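Local coordinates for protein beta-L-arabinobiosidase (PDB 5MQR) that probably hydrolyses arabinose-containing side chains of plant pectin, as a multidomain glycoside hydrolase of the gut bacterium Bacteroides thetaiotaomicron, at residues Pro47-Arg58 with Leu428-Trp438; Ser412-Ser420 with Ile604-Thr612. All blocks are in the same frame, centred on the assembly; numbering follows the deposited sequence.

Contact 1: Pro47-Arg58 with Leu428-Trp438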
loop_
_atom_site.group_PDB
_atom_site.type_symbol
_atom_site.label_atom_id
_atom_site.label_comp_id
_atom_site.label_asym_id
_atom_site.label_seq_id
_atom_site.Cartn_x
_atom_site.Cartn_y
_atom_site.Cartn_z
ATOM N N PRO A 47 5.876 6.060 -12.701
ATOM C CA PRO A 47 4.540 6.603 -12.509
ATOM C C PRO A 47 3.824 5.957 -11.364
ATOM O O PRO A 47 4.153 4.841 -11.010
ATOM C CB PRO A 47 3.826 6.262 -13.818
ATOM C CG PRO A 47 4.480 4.987 -14.255
ATOM C CD PRO A 47 5.932 5.138 -13.849
ATOM N N VAL A 48 2.834 6.662 -10.818
ATOM C CA VAL A 48 1.870 6.044 -9.925
ATOM C C VAL A 48 0.992 5.068 -10.722
ATOM O O VAL A 48 0.923 5.141 -11.951
ATOM C CB VAL A 48 1.070 7.073 -9.105
ATOM C CG1 VAL A 48 2.029 7.926 -8.266
ATOM C CG2 VAL A 48 0.193 7.957 -9.972
ATOM N N VAL A 49 0.366 4.114 -10.027
ATOM C CA VAL A 49 -0.461 3.077 -10.676
ATOM C C VAL A 49 -1.698 3.710 -11.320
ATOM O O VAL A 49 -2.403 4.526 -10.705
ATOM C CB VAL A 49 -0.944 1.995 -9.673
ATOM C CG1 VAL A 49 -1.959 1.046 -10.310
ATOM C CG2 VAL A 49 0.233 1.199 -9.109
ATOM N N GLY A 50 -1.955 3.315 -12.562
ATOM C CA GLY A 50 -3.249 3.541 -13.176
ATOM C C GLY A 50 -3.517 4.912 -13.742
ATOM O O GLY A 50 -4.666 5.246 -13.938
ATOM N N VAL A 51 -2.477 5.699 -14.024
ATOM C CA VAL A 51 -2.654 7.038 -14.563
ATOM C C VAL A 51 -3.084 6.911 -16.017
ATOM O O VAL A 51 -2.422 6.232 -16.810
ATOM C CB VAL A 51 -1.388 7.907 -14.501
ATOM C CG1 VAL A 51 -1.685 9.320 -15.002
ATOM C CG2 VAL A 51 -0.877 8.010 -13.084
ATOM N N HIS A 52 -4.186 7.562 -16.362
ATOM C CA HIS A 52 -4.606 7.653 -17.770
ATOM C C HIS A 52 -4.398 9.077 -18.286
ATOM O O HIS A 52 -5.004 10.030 -17.774
ATOM C CB HIS A 52 -6.060 7.235 -17.940
ATOM C CG HIS A 52 -6.329 5.833 -17.522
ATOM N ND1 HIS A 52 -7.600 5.347 -17.370
ATOM C CD2 HIS A 52 -5.496 4.821 -17.193
ATOM C CE1 HIS A 52 -7.543 4.083 -16.991
ATOM N NE2 HIS A 52 -6.274 3.738 -16.886
ATOM N N ASN A 53 -3.530 9.206 -19.280
ATOM C CA ASN A 53 -3.315 10.476 -19.955
ATOM C C ASN A 53 -4.215 10.440 -21.181
ATOM O O ASN A 53 -4.026 9.577 -22.047
ATOM C CB ASN A 53 -1.859 10.642 -20.415
ATOM C CG ASN A 53 -0.852 10.279 -19.355
ATOM O OD1 ASN A 53 0.072 9.502 -19.616
ATOM N ND2 ASN A 53 -0.982 10.869 -18.175
ATOM N N ILE A 54 -5.159 11.385 -21.256
ATOM C CA ILE A 54 -6.161 11.455 -22.307
ATOM C C ILE A 54 -6.065 12.799 -23.039
ATOM O O ILE A 54 -6.258 13.855 -22.427
ATOM C CB ILE A 54 -7.589 11.317 -21.744
ATOM C CG1 ILE A 54 -7.727 10.037 -20.913
ATOM C CG2 ILE A 54 -8.622 11.311 -22.872
ATOM C CD1 ILE A 54 -7.459 8.734 -21.665
ATOM N N GLN A 55 -5.785 12.753 -24.342
ATOM C CA GLN A 55 -5.769 13.963 -25.144
ATOM C C GLN A 55 -7.203 14.358 -25.525
ATOM O O GLN A 55 -7.982 13.554 -26.024
ATOM C CB GLN A 55 -4.912 13.777 -26.389
ATOM C CG GLN A 55 -4.500 15.047 -27.100
ATOM C CD GLN A 55 -3.653 14.754 -28.325
ATOM O OE1 GLN A 55 -4.054 13.979 -29.194
ATOM N NE2 GLN A 55 -2.466 15.330 -28.382
ATOM N N LEU A 56 -7.511 15.621 -25.289
ATOM C CA LEU A 56 -8.812 16.179 -25.541
ATOM C C LEU A 56 -8.851 16.928 -26.871
ATOM O O LEU A 56 -9.815 16.787 -27.600
ATOM C CB LEU A 56 -9.190 17.135 -24.405
ATOM C CG LEU A 56 -9.955 16.522 -23.252
ATOM C CD1 LEU A 56 -9.178 15.373 -22.648
ATOM C CD2 LEU A 56 -10.268 17.572 -22.202
ATOM N N VAL A 57 -7.832 17.755 -27.137
ATOM C CA VAL A 57 -7.761 18.569 -28.358
ATOM C C VAL A 57 -6.399 18.409 -29.041
ATOM O O VAL A 57 -5.360 18.615 -28.416
ATOM C CB VAL A 57 -7.998 20.070 -28.064
ATOM C CG1 VAL A 57 -8.010 20.848 -29.364
ATOM C CG2 VAL A 57 -9.299 20.288 -27.281
ATOM N N ARG A 58 -6.424 18.022 -30.317
ATOM C CA ARG A 58 -5.226 17.863 -31.131
ATOM C C ARG A 58 -5.246 18.928 -32.197
ATOM O O ARG A 58 -6.025 18.844 -33.147
ATOM C CB ARG A 58 -5.171 16.469 -31.786
ATOM C CG ARG A 58 -3.893 16.172 -32.566
ATOM C CD ARG A 58 -3.986 14.880 -33.360
ATOM N NE ARG A 58 -2.659 14.591 -33.937
ATOM C CZ ARG A 58 -2.135 15.211 -34.995
ATOM N NH1 ARG A 58 -2.841 16.130 -35.652
ATOM N NH2 ARG A 58 -0.898 14.905 -35.407
ATOM N N LEU A 428 -9.830 0.010 -16.438
ATOM C CA LEU A 428 -8.454 -0.482 -16.376
ATOM C C LEU A 428 -7.640 0.267 -15.323
ATOM O O LEU A 428 -6.684 0.990 -15.625
ATOM C CB LEU A 428 -7.782 -0.436 -17.740
ATOM C CG LEU A 428 -8.472 -1.238 -18.842
ATOM C CD1 LEU A 428 -7.633 -1.224 -20.119
ATOM C CD2 LEU A 428 -8.751 -2.669 -18.425
ATOM N N THR A 429 -8.020 0.000 -14.076
ATOM C CA THR A 429 -7.452 0.600 -12.859
ATOM C C THR A 429 -5.968 0.262 -12.650
ATOM O O THR A 429 -5.243 1.024 -12.032
ATOM C CB THR A 429 -8.264 0.124 -11.602
ATOM O OG1 THR A 429 -8.393 -1.307 -11.612
ATOM C CG2 THR A 429 -9.670 0.722 -11.584
ATOM N N ASN A 430 -5.540 -0.885 -13.149
ATOM C CA ASN A 430 -4.164 -1.344 -13.022
ATOM C C ASN A 430 -3.273 -1.044 -14.242
ATOM O O ASN A 430 -2.113 -1.486 -14.263
ATOM C CB ASN A 430 -4.162 -2.851 -12.784
ATOM C CG ASN A 430 -4.775 -3.229 -11.466
ATOM O OD1 ASN A 430 -4.409 -2.700 -10.407
ATOM N ND2 ASN A 430 -5.702 -4.156 -11.510
ATOM N N TRP A 431 -3.796 -0.324 -15.238
ATOM C CA TRP A 431 -3.027 -0.000 -16.443
ATOM C C TRP A 431 -2.794 1.485 -16.546
ATOM O O TRP A 431 -3.681 2.265 -16.268
ATOM C CB TRP A 431 -3.727 -0.514 -17.679
ATOM C CG TRP A 431 -3.523 -1.961 -17.870
ATOM C CD1 TRP A 431 -4.216 -2.967 -17.271
ATOM C CD2 TRP A 431 -2.539 -2.585 -18.691
ATOM N NE1 TRP A 431 -3.742 -4.188 -17.685
ATOM C CE2 TRP A 431 -2.711 -3.985 -18.562
ATOM C CE3 TRP A 431 -1.543 -2.095 -19.557
ATOM C CZ2 TRP A 431 -1.917 -4.905 -19.248
ATOM C CZ3 TRP A 431 -0.759 -3.001 -20.250
ATOM C CH2 TRP A 431 -0.944 -4.403 -20.087
ATOM N N ASN A 432 -1.567 1.855 -16.885
ATOM C CA ASN A 432 -1.221 3.226 -17.236
ATOM C C ASN A 432 -1.416 3.380 -18.733
ATOM O O ASN A 432 -0.996 2.524 -19.496
ATOM C CB ASN A 432 0.200 3.524 -16.807
ATOM C CG ASN A 432 0.327 3.543 -15.292
ATOM O OD1 ASN A 432 -0.069 2.590 -14.610
ATOM N ND2 ASN A 432 0.790 4.649 -14.757
ATOM N N ILE A 433 -2.126 4.427 -19.133
ATOM C CA ILE A 433 -2.592 4.581 -20.492
ATOM C C ILE A 433 -2.251 6.001 -20.970
ATOM O O ILE A 433 -2.496 6.987 -20.275
ATOM C CB ILE A 433 -4.110 4.290 -20.572
ATOM C CG1 ILE A 433 -4.382 2.810 -20.327
ATOM C CG2 ILE A 433 -4.676 4.658 -21.932
ATOM C CD1 ILE A 433 -5.850 2.495 -20.230
ATOM N N TYR A 434 -1.677 6.061 -22.167
ATOM C CA TYR A 434 -1.340 7.280 -22.873
ATOM C C TYR A 434 -2.095 7.206 -24.194
ATOM O O TYR A 434 -1.789 6.349 -25.021
ATOM C CB TYR A 434 0.176 7.314 -23.112
ATOM C CG TYR A 434 0.638 8.520 -23.887
ATOM C CD1 TYR A 434 0.697 9.782 -23.289
ATOM C CD2 TYR A 434 1.027 8.404 -25.207
ATOM C CE1 TYR A 434 1.134 10.894 -24.002
ATOM C CE2 TYR A 434 1.454 9.508 -25.918
ATOM C CZ TYR A 434 1.503 10.754 -25.321
ATOM O OH TYR A 434 1.904 11.856 -26.052
ATOM N N SER A 435 -3.080 8.088 -24.384
ATOM C CA SER A 435 -4.059 7.951 -25.458
ATOM C C SER A 435 -4.287 9.278 -26.220
ATOM O O SER A 435 -5.202 10.044 -25.900
ATOM C CB SER A 435 -5.358 7.372 -24.905
ATOM O OG SER A 435 -6.215 7.014 -25.962
ATOM N N PRO A 436 -3.408 9.569 -27.209
ATOM C CA PRO A 436 -3.619 10.708 -28.118
ATOM C C PRO A 436 -4.831 10.477 -29.005
ATOM O O PRO A 436 -5.189 9.334 -29.251
ATOM C CB PRO A 436 -2.317 10.746 -28.948
ATOM C CG PRO A 436 -1.320 10.000 -28.138
ATOM C CD PRO A 436 -2.111 8.917 -27.475
ATOM N N VAL A 437 -5.456 11.556 -29.469
ATOM C CA VAL A 437 -6.697 11.466 -30.280
ATOM C C VAL A 437 -6.468 10.591 -31.526
ATOM O O VAL A 437 -7.327 9.781 -31.876
ATOM C CB VAL A 437 -7.254 12.867 -30.690
ATOM C CG1 VAL A 437 -8.582 12.745 -31.464
ATOM C CG2 VAL A 437 -7.498 13.719 -29.456
ATOM N N TRP A 438 -5.308 10.752 -32.163
ATOM C CA TRP A 438 -4.958 10.010 -33.386
ATOM C C TRP A 438 -4.127 8.746 -33.144
ATOM O O TRP A 438 -3.699 8.093 -34.098
ATOM C CB TRP A 438 -4.261 10.941 -34.388
ATOM C CG TRP A 438 -5.211 11.869 -35.105
ATOM C CD1 TRP A 438 -6.526 12.148 -34.776
ATOM C CD2 TRP A 438 -4.918 12.675 -36.257
ATOM N NE1 TRP A 438 -7.055 13.070 -35.658
ATOM C CE2 TRP A 438 -6.096 13.406 -36.577
ATOM C CE3 TRP A 438 -3.781 12.850 -37.048
ATOM C CZ2 TRP A 438 -6.175 14.268 -37.662
ATOM C CZ3 TRP A 438 -3.862 13.731 -38.137
ATOM C CH2 TRP A 438 -5.057 14.424 -38.424
HETATM O O HOH W 1 -7.138 3.882 -13.826
HETATM O O HOH W 2 -2.991 12.513 -31.435
HETATM O O HOH W 3 -8.028 10.962 -26.690
#
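Arg58 lays its guanidinium flat on the indole of Trp438, with the two planes 5° apart. Arg58 CZ is 3.5 Å from Trp438 CE3. This makes an off-centre cation-pi contact with the six-membered ring, while the methylene CD of Arg58 covers the five-membered ring. The arginine chain gets there by running extended from CG to NE, with CG anti to the backbone N (chi1 -175°). Arg58 NH2 also forms a salt bridge to the calcium ligand Asp454, which ties the stack to the metal site. Next to it, the side chain of Gln55 crosses Val437 at about a right angle. Gln55 OE1 accepts Val437 N at 2.8 Å.

Strands 52-57 and 431-435 run parallel here, with ladder bonds from Ile433 N to Val51 O, Asn53 N to Ile433 O, Ser435 N to Asn53 O and Gln55 N to Ser435 O. The pair joins the N-terminal propeller family region to the sialidase-like CBM family region within one mixed sheet.

The imidazole of His52 has Ile433 CD1 over one face, 3.6 Å from His52 NE2. Its edge is turned to carbonyls: His52 NE2 donates to Leu428 O at 3.1 Å, and weakly to Trp431 O. Tyr114 OH bonds ND1, so both ring nitrogens are engaged, which probably fixes the rotation of the ring. Asn432 grips the type II turn from Val48 to Val51. Asn432 ND2 donates to Val48 O at 2.9 Å, almost straight at 173°. Asn432 OD1 receives Gly50 N at 2.9 Å from above the carbonyl plane. Gly50 has a positive phi, and its CA packs close to Thr429 O.

Contact 2: Ser412-Ser420 with Ile604-Thr612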
loop_
_atom_site.group_PDB
_atom_site.type_symbol
_atom_site.label_atom_id
_atom_site.label_comp_id
_atom_site.label_asym_id
_atom_site.label_seq_id
_atom_site.Cartn_x
_atom_site.Cartn_y
_atom_site.Cartn_z
ATOM N N SER A 412 0.791 -4.090 -5.910
ATOM C CA SER A 412 0.823 -5.047 -4.815
ATOM C C SER A 412 0.579 -6.492 -5.281
ATOM O O SER A 412 0.707 -7.429 -4.493
ATOM C CB SER A 412 -0.201 -4.654 -3.751
ATOM O OG SER A 412 -1.520 -4.895 -4.166
ATOM N N ALA A 413 0.219 -6.655 -6.548
ATOM C CA ALA A 413 0.008 -7.941 -7.143
ATOM C C ALA A 413 0.464 -7.947 -8.597
ATOM O O ALA A 413 0.392 -6.936 -9.292
ATOM C CB ALA A 413 -1.459 -8.292 -7.087
ATOM N N HIS A 414 0.882 -9.131 -9.032
ATOM C CA HIS A 414 1.193 -9.405 -10.415
ATOM C C HIS A 414 -0.052 -9.346 -11.283
ATOM O O HIS A 414 -1.180 -9.421 -10.801
ATOM C CB HIS A 414 1.875 -10.769 -10.557
ATOM C CG HIS A 414 3.330 -10.712 -10.246
ATOM N ND1 HIS A 414 4.269 -10.335 -11.181
ATOM C CD2 HIS A 414 4.002 -10.882 -9.082
ATOM C CE1 HIS A 414 5.462 -10.306 -10.615
ATOM N NE2 HIS A 414 5.323 -10.625 -9.341
ATOM N N ALA A 415 0.194 -9.226 -12.577
ATOM C CA ALA A 415 -0.840 -9.124 -13.570
ATOM C C ALA A 415 -1.467 -10.487 -13.807
ATOM O O ALA A 415 -0.785 -11.509 -13.887
ATOM C CB ALA A 415 -0.262 -8.593 -14.878
ATOM N N ASP A 416 -2.783 -10.472 -13.941
ATOM C CA ASP A 416 -3.516 -11.601 -14.467
ATOM C C ASP A 416 -4.831 -11.028 -14.988
ATOM O O ASP A 416 -5.846 -11.070 -14.310
ATOM C CB ASP A 416 -3.709 -12.679 -13.377
ATOM C CG ASP A 416 -4.335 -13.937 -13.918
ATOM O OD1 ASP A 416 -4.408 -14.122 -15.158
ATOM O OD2 ASP A 416 -4.764 -14.749 -13.092
ATOM N N ASP A 417 -4.775 -10.482 -16.198
ATOM C CA ASP A 417 -5.736 -9.519 -16.675
ATOM C C ASP A 417 -6.504 -10.119 -17.825
ATOM O O ASP A 417 -5.921 -10.610 -18.792
ATOM C CB ASP A 417 -5.033 -8.246 -17.156
ATOM C CG ASP A 417 -4.166 -7.581 -16.070
ATOM O OD1 ASP A 417 -4.194 -7.951 -14.873
ATOM O OD2 ASP A 417 -3.423 -6.655 -16.452
ATOM N N ASP A 418 -7.823 -10.092 -17.689
ATOM C CA ASP A 418 -8.754 -10.498 -18.725
ATOM C C ASP A 418 -9.547 -9.239 -19.075
ATOM O O ASP A 418 -10.388 -8.798 -18.299
ATOM C CB ASP A 418 -9.627 -11.626 -18.168
ATOM C CG ASP A 418 -10.688 -12.123 -19.142
ATOM O OD1 ASP A 418 -10.787 -11.578 -20.259
ATOM O OD2 ASP A 418 -11.443 -13.064 -18.750
ATOM N N PHE A 419 -9.261 -8.665 -20.241
ATOM C CA PHE A 419 -9.847 -7.372 -20.633
ATOM C C PHE A 419 -11.343 -7.441 -20.960
ATOM O O PHE A 419 -12.012 -6.418 -20.931
ATOM C CB PHE A 419 -9.081 -6.745 -21.795
ATOM C CG PHE A 419 -7.632 -6.500 -21.497
ATOM C CD1 PHE A 419 -7.256 -5.658 -20.455
ATOM C CD2 PHE A 419 -6.634 -7.123 -22.253
ATOM C CE1 PHE A 419 -5.916 -5.449 -20.161
ATOM C CE2 PHE A 419 -5.297 -6.914 -21.964
ATOM C CZ PHE A 419 -4.935 -6.071 -20.917
ATOM N N SER A 420 -11.860 -8.642 -21.238
ATOM C CA SER A 420 -13.300 -8.861 -21.489
ATOM C C SER A 420 -14.121 -8.568 -20.238
ATOM O O SER A 420 -15.304 -8.278 -20.327
ATOM C CB SER A 420 -13.577 -10.299 -21.978
ATOM O OG SER A 420 -13.360 -11.244 -20.949
ATOM N N ILE A 604 -3.524 -6.723 -27.517
ATOM C CA ILE A 604 -3.024 -7.675 -26.519
ATOM C C ILE A 604 -4.165 -8.184 -25.650
ATOM O O ILE A 604 -5.186 -7.527 -25.496
ATOM C CB ILE A 604 -1.851 -7.119 -25.674
ATOM C CG1 ILE A 604 -2.257 -5.850 -24.926
ATOM C CG2 ILE A 604 -0.657 -6.822 -26.576
ATOM C CD1 ILE A 604 -1.204 -5.336 -23.959
ATOM N N ALA A 605 -3.974 -9.389 -25.128
ATOM C CA ALA A 605 -4.941 -10.041 -24.273
ATOM C C ALA A 605 -4.258 -10.975 -23.274
ATOM O O ALA A 605 -3.164 -11.469 -23.520
ATOM C CB ALA A 605 -5.927 -10.837 -25.122
ATOM N N ASN A 606 -4.940 -11.227 -22.161
ATOM C CA ASN A 606 -4.547 -12.260 -21.195
ATOM C C ASN A 606 -3.134 -12.007 -20.669
ATOM O O ASN A 606 -2.267 -12.881 -20.724
ATOM C CB ASN A 606 -4.669 -13.656 -21.812
ATOM C CG ASN A 606 -6.071 -13.954 -22.284
ATOM O OD1 ASN A 606 -7.032 -13.819 -21.534
ATOM N ND2 ASN A 606 -6.192 -14.361 -23.525
ATOM N N VAL A 607 -2.914 -10.797 -20.174
ATOM C CA VAL A 607 -1.606 -10.393 -19.751
ATOM C C VAL A 607 -1.408 -10.988 -18.357
ATOM O O VAL A 607 -2.180 -10.671 -17.454
ATOM C CB VAL A 607 -1.495 -8.861 -19.711
ATOM C CG1 VAL A 607 -0.128 -8.450 -19.201
ATOM C CG2 VAL A 607 -1.769 -8.272 -21.084
ATOM N N LYS A 608 -0.399 -11.853 -18.203
ATOM C CA LYS A 608 0.019 -12.419 -16.907
ATOM C C LYS A 608 1.487 -12.157 -16.605
ATOM O O LYS A 608 2.350 -12.306 -17.468
ATOM C CB LYS A 608 -0.135 -13.940 -16.864
ATOM C CG LYS A 608 -1.511 -14.476 -17.173
ATOM C CD LYS A 608 -1.467 -16.010 -17.124
ATOM C CE LYS A 608 -2.569 -16.664 -17.959
ATOM N NZ LYS A 608 -3.909 -16.518 -17.308
ATOM N N THR A 609 1.769 -11.840 -15.349
ATOM C CA THR A 609 3.127 -11.835 -14.863
ATOM C C THR A 609 3.221 -12.708 -13.613
ATOM O O THR A 609 2.226 -12.954 -12.912
ATOM C CB THR A 609 3.681 -10.410 -14.637
ATOM O OG1 THR A 609 3.059 -9.793 -13.508
ATOM C CG2 THR A 609 3.458 -9.536 -15.876
ATOM N N SER A 610 4.433 -13.206 -13.373
ATOM C CA SER A 610 4.745 -13.918 -12.130
ATOM C C SER A 610 6.234 -13.843 -11.876
ATOM O O SER A 610 7.035 -13.550 -12.790
ATOM C CB SER A 610 4.299 -15.381 -12.209
ATOM O OG SER A 610 5.012 -16.044 -13.223
ATOM N N SER A 611 6.584 -14.110 -10.625
ATOM C CA SER A 611 7.950 -14.141 -10.181
ATOM C C SER A 611 8.214 -15.346 -9.286
ATOM O O SER A 611 7.396 -15.679 -8.430
ATOM C CB SER A 611 8.275 -12.871 -9.392
ATOM O OG SER A 611 9.647 -12.905 -9.002
ATOM N N THR A 612 9.375 -15.964 -9.482
ATOM C CA THR A 612 9.877 -17.010 -8.582
ATOM C C THR A 612 10.802 -16.450 -7.481
ATOM O O THR A 612 11.450 -17.235 -6.794
ATOM C CB THR A 612 10.607 -18.131 -9.361
ATOM O OG1 THR A 612 11.598 -17.548 -10.209
ATOM C CG2 THR A 612 9.605 -18.952 -10.206
HETATM O O HOH W 4 -9.348 -12.615 -22.274
HETATM O O HOH W 5 -7.833 -10.316 -22.163
#
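The two segments run antiparallel, their touching parts 163° apart in direction, and the weakly bonded strand 416-417 is held to strand 604-610 by Thr609 N donating to Ala415 O at 3.0 Å, by Asp417 N donating to Val607 O, and by a weak return bond from Val607 N to Asp417 O.

His414 crosses Thr609 at about a right angle. His414 ND1 meets Thr609 OG1 at 2.7 Å, with the hydroxyl at the ring edge and in the ring plane; either atom could be the donor. Thr609 OG1 also accepts Ala415 N at 3.1 Å. A chi1 of 71° sets Thr609 OG1 between its own backbone N and carbonyl carbon, where it faces both His414 ND1 and Ala415 N. Ser610 CA lies over one face of the imidazole as a CH-pi contact. A leucine in place of His414 would probably leave Thr609 OG1 without its ring-nitrogen partner, though the bond from Ala415 N could remain, and would disturb the flat cover over Ser610.

Asp416 and Lys608 form the non-hydrogen-bonded pair and lie side by side, pointing the same way. Lys608 NZ meets Asp416 OD1 on its syn side at 3.3 Å, in a long salt bridge. Phe419 CZ is 3.9 Å from Val607 CG2, and the ring edge faces Ala605 CA. One water joins Phe419 N to Asn606 N, and another joins Asp418 OD1 to Asn606 OD1. Here segment 412-420 turns into a 3-10 segment and moves away from strand 604-610. Asp418 OD1 also accepts Ser420 N, an Asx turn.

The salt bridge is long and lies between exposed residues, so it probably adds little. The hydroxyl of the buried Thr609 is held by two bonds. The negative charge of Asp417 is probably balanced by Arg463, with Trp431 as a further partner.

In the fold
The centres of contact 1 and contact 2 lie about 19 Å apart, in different sheets. Contact 1 is a parallel pair inside the ten-stranded mixed sheet. Contact 2 adds the short strand 416-417 to an antiparallel sheet through strand 600-610. Along the chain the order is 47-58, 412-420, 428-438, 604-612, so their segments alternate along the chain. They also touch. Trp431 NE1 is 2.8 Å from Asp417 OD2, a probable hydrogen bond, and the Trp431 ring packs against Phe419 and Val607. Leu428 also packs on Phe419. The chain therefore crosses from one sheet to the other between residues 417 and 431, and the two sheets are packed together there.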